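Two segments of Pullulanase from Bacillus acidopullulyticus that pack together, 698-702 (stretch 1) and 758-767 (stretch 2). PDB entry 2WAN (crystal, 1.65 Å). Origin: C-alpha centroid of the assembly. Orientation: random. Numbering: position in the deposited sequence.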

ATOM      1  N   GLY A 698     -19.682 -18.437  -3.232  1.00 12.99           N
ATOM      2  CA  GLY A 698     -19.865 -17.584  -2.058  1.00 11.89           C
ATOM      3  C   GLY A 698     -21.345 -17.285  -1.879  1.00 12.01           C
ATOM      4  O   GLY A 698     -22.213 -17.937  -2.479  1.00 12.11           O
ATOM      5  N   PHE A 699     -21.642 -16.277  -1.066  1.00 11.95           N
ATOM      6  CA  PHE A 699     -23.022 -15.879  -0.772  1.00 11.07           C
ATOM      7  C   PHE A 699     -23.868 -15.653  -2.034  1.00 12.44           C
ATOM      8  O   PHE A 699     -25.016 -16.093  -2.110  1.00 12.21           O
ATOM      9  N   ALA A 700     -23.312 -14.945  -3.016  1.00 11.34           N
ATOM     10  CA  ALA A 700     -24.099 -14.590  -4.195  1.00 12.04           C
ATOM     11  C   ALA A 700     -24.350 -15.785  -5.124  1.00 11.83           C
ATOM     12  O   ALA A 700     -25.280 -15.741  -5.930  1.00 12.45           O
ATOM     13  N   THR A 701     -23.532 -16.834  -4.988  1.00 12.72           N
ATOM     14  CA  THR A 701     -23.459 -17.903  -6.005  1.00 14.11           C
ATOM     15  C   THR A 701     -23.689 -19.329  -5.483  1.00 14.85           C
ATOM     16  O   THR A 701     -23.482 -20.314  -6.210  1.00 16.05           O
ATOM     17  N   GLY A 702     -24.138 -19.436  -4.240  1.00 15.03           N
ATOM     18  CA  GLY A 702     -24.655 -20.719  -3.762  1.00 15.68           C
ATOM     19  C   GLY A 702     -24.080 -21.283  -2.482  1.00 17.15           C
ATOM     20  O   GLY A 702     -24.644 -22.235  -1.940  1.00 17.28           O
ATOM     21  N   LYS A 758     -28.300 -12.845 -12.684  1.00  9.87           N
ATOM     22  CA  LYS A 758     -28.861 -12.511 -11.374  1.00  9.58           C
ATOM     23  C   LYS A 758     -27.834 -12.575 -10.240  1.00 11.28           C
ATOM     24  O   LYS A 758     -27.823 -11.694  -9.375  1.00 10.35           O
ATOM     25  N   MET A 759     -26.975 -13.599 -10.247  1.00 10.52           N
ATOM     26  CA  MET A 759     -25.924 -13.747  -9.232  1.00 11.01           C
ATOM     27  C   MET A 759     -24.912 -12.593  -9.270  1.00  9.71           C
ATOM     28  O   MET A 759     -24.529 -12.074  -8.223  1.00 10.73           O
ATOM     29  N   ASP A 760     -24.523 -12.207 -10.481  1.00  9.29           N
ATOM     30  CA  ASP A 760     -23.586 -11.099 -10.704  1.00 10.09           C
ATOM     31  C   ASP A 760     -24.212  -9.805 -10.146  1.00  9.96           C
ATOM     32  O   ASP A 760     -23.585  -9.077  -9.358  1.00  9.89           O
ATOM     33  N   GLU A 761     -25.453  -9.534 -10.535  1.00  9.57           N
ATOM     34  CA  GLU A 761     -26.181  -8.374 -10.029  1.00 10.47           C
ATOM     35  C   GLU A 761     -26.314  -8.382  -8.512  1.00  9.15           C
ATOM     36  O   GLU A 761     -26.153  -7.340  -7.877  1.00 10.65           O
ATOM     37  N   LEU A 762     -26.624  -9.545  -7.935  1.00  9.30           N
ATOM     38  CA  LEU A 762     -26.731  -9.672  -6.468  1.00  8.99           C
ATOM     39  C   LEU A 762     -25.434  -9.357  -5.721  1.00  8.80           C
ATOM     40  O   LEU A 762     -25.462  -8.638  -4.722  1.00  9.66           O
ATOM     41  N   ALA A 763     -24.306  -9.867  -6.213  1.00  9.24           N
ATOM     42  CA  ALA A 763     -23.018  -9.592  -5.583  1.00  9.62           C
ATOM     43  C   ALA A 763     -22.759  -8.085  -5.549  1.00 10.18           C
ATOM     44  O   ALA A 763     -22.375  -7.531  -4.504  1.00  8.92           O
ATOM     45  N   HIS A 764     -22.996  -7.430  -6.680  1.00  7.76           N
ATOM     46  CA  HIS A 764     -22.821  -5.969  -6.731  1.00  8.52           C
ATOM     47  C   HIS A 764     -23.887  -5.231  -5.895  1.00 10.38           C
ATOM     48  O   HIS A 764     -23.575  -4.200  -5.304  1.00  9.08           O
ATOM     49  N   ALA A 765     -25.108  -5.768  -5.800  1.00 10.38           N
ATOM     50  CA  ALA A 765     -26.150  -5.135  -4.973  1.00  9.89           C
ATOM     51  C   ALA A 765     -25.717  -5.060  -3.507  1.00  9.75           C
ATOM     52  O   ALA A 765     -25.946  -4.057  -2.843  1.00 10.81           O
ATOM     53  N   VAL A 766     -25.082  -6.127  -3.014  1.00  8.71           N
ATOM     54  CA  VAL A 766     -24.524  -6.115  -1.664  1.00  9.42           C
ATOM     55  C   VAL A 766     -23.491  -4.990  -1.534  1.00 10.09           C
ATOM     56  O   VAL A 766     -23.528  -4.216  -0.576  1.00 10.37           O
ATOM     57  N   VAL A 767     -22.565  -4.908  -2.486  1.00  8.02           N
ATOM     58  CA  VAL A 767     -21.555  -3.846  -2.454  1.00 10.72           C
ATOM     59  C   VAL A 767     -22.213  -2.453  -2.407  1.00 12.41           C
ATOM     60  O   VAL A 767     -21.828  -1.593  -1.595  1.00 11.73           O
TER

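Packing of the 698-702 turn of the pullulanase against one side of the 758-767 helix, burying 279 Å² in all. No hydrogen bond crosses between the stretches; the fit is mostly apolar, made by alanine, leucine, methionine, phenylalanine and valine side chains, with the Met759 chain also touching a backbone carbonyl. Ala700 is the residue most covered by the other stretch, its CA-to-CB bond directed toward the helix and its CA 5.3 Å from the CA of Ala763, a spacing that two methyl side chains can accommodate: Ala700 CB meets Ala763 CB at 3.7 Å, although Ala763 itself points sideways. Leu762, one residue earlier, points toward the turn with chi1 t (178°) and chi2 p (56°), which brings its CD2 to 4.3 Å from Ala700 CA. Met759 also points toward the turn. In its m, t, t conformation (-64°, 173°, -164°), chi1 m sets CG 3.4 Å from Ala700 O, chi2 t then carries SD to 3.8 Å from Thr701 CG2, and chi3 t places only the terminal CE. Thr701 points sideways in the p rotamer (52°); its OG1 accepts a nearly straight hydrogen bond from Gly698 N (2.9 Å, 174°), while the methyl is left for Met759. Phe699 starts sideways, but chi1 t (-177°) swings the ring nearer the helix and chi2 of 73° sets its tilt, where CE2 lies 4.5 Å from CG2 of Val766 (chi1 t, 179°) in an oblique approach. Lys758 leads its extended chain away, and Asp760 points away from the turn.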

ATOM      1  CB  PHE A 699     -23.014 -14.602   0.094  1.00  9.46           C
ATOM      2  CG  PHE A 699     -24.384 -14.142   0.509  1.00 11.17           C
ATOM      3  CD1 PHE A 699     -25.096 -14.835   1.481  1.00 11.42           C
ATOM      4  CD2 PHE A 699     -24.960 -13.001  -0.068  1.00 10.22           C
ATOM      5  CE1 PHE A 699     -26.368 -14.415   1.863  1.00 10.95           C
ATOM      6  CE2 PHE A 699     -26.225 -12.553   0.331  1.00 12.36           C
ATOM      7  CZ  PHE A 699     -26.927 -13.273   1.299  1.00 12.05           C
ATOM      8  CB  ALA A 700     -23.430 -13.440  -4.978  1.00 13.55           C
ATOM      9  CB  THR A 701     -22.111 -17.877  -6.743  1.00 14.49           C
ATOM     10  OG1 THR A 701     -21.040 -17.881  -5.783  1.00 13.26           O
ATOM     11  CG2 THR A 701     -22.020 -16.638  -7.644  1.00 14.60           C
ATOM     12  CB  LYS A 758     -30.061 -13.416 -11.044  1.00 10.04           C
ATOM     13  CG  LYS A 758     -31.253 -13.187 -11.969  1.00 11.46           C
ATOM     14  CD  LYS A 758     -32.397 -14.122 -11.574  1.00 15.03           C
ATOM     15  CE  LYS A 758     -33.630 -13.872 -12.426  1.00 22.60           C
ATOM     16  NZ  LYS A 758     -34.680 -14.869 -12.075  1.00 22.98           N
ATOM     17  CB  MET A 759     -25.195 -15.078  -9.384  1.00 12.42           C
ATOM     18  CG  MET A 759     -26.085 -16.287  -9.147  1.00 11.73           C
ATOM     19  SD  MET A 759     -25.134 -17.792  -9.557  1.00 13.18           S
ATOM     20  CE  MET A 759     -26.492 -18.998  -9.668  1.00 11.22           C
ATOM     21  CB  ASP A 760     -23.310 -10.987 -12.224  1.00  8.60           C
ATOM     22  CG  ASP A 760     -22.221  -9.958 -12.565  1.00 12.05           C
ATOM     23  OD1 ASP A 760     -22.283  -8.807 -12.080  1.00 12.44           O
ATOM     24  OD2 ASP A 760     -21.301 -10.320 -13.338  1.00 13.91           O
ATOM     25  CB  GLU A 761     -27.556  -8.280 -10.676  1.00  9.68           C
ATOM     26  CG  GLU A 761     -27.469  -7.835 -12.159  1.00  9.47           C
ATOM     27  CD  GLU A 761     -28.777  -7.918 -12.919  1.00 11.14           C
ATOM     28  OE1 GLU A 761     -29.624  -8.779 -12.585  1.00 14.28           O
ATOM     29  OE2 GLU A 761     -28.951  -7.124 -13.884  1.00 12.09           O
ATOM     30  CB  LEU A 762     -27.244 -11.064  -6.069  1.00  9.29           C
ATOM     31  CG  LEU A 762     -27.367 -11.338  -4.561  1.00 10.35           C
ATOM     32  CD1 LEU A 762     -28.250 -10.327  -3.843  1.00 15.16           C
ATOM     33  CD2 LEU A 762     -27.974 -12.737  -4.390  1.00 15.51           C
ATOM     34  CB  ALA A 763     -21.912 -10.303  -6.328  1.00  9.06           C
ATOM     35  CB  HIS A 764     -22.742  -5.452  -8.186  1.00  8.54           C
ATOM     36  CG  HIS A 764     -21.507  -5.909  -8.911  1.00 10.50           C
ATOM     37  ND1 HIS A 764     -20.322  -5.199  -8.915  1.00 14.40           N
ATOM     38  CD2 HIS A 764     -21.279  -7.018  -9.652  1.00  7.03           C
ATOM     39  CE1 HIS A 764     -19.416  -5.854  -9.627  1.00  7.80           C
ATOM     40  NE2 HIS A 764     -19.974  -6.964 -10.081  1.00 15.67           N
ATOM     41  CB  ALA A 765     -27.490  -5.871  -5.090  1.00 11.06           C
ATOM     42  CB  VAL A 766     -23.911  -7.488  -1.253  1.00  9.62           C
ATOM     43  CG1 VAL A 766     -23.312  -7.414   0.158  1.00 11.08           C
ATOM     44  CG2 VAL A 766     -24.983  -8.594  -1.299  1.00  8.25           C
ATOM     45  CB  VAL A 767     -20.553  -3.962  -3.622  1.00 11.77           C
ATOM     46  CG1 VAL A 767     -19.611  -2.719  -3.657  1.00  9.50           C
ATOM     47  CG2 VAL A 767     -19.730  -5.242  -3.494  1.00 11.17           C
TER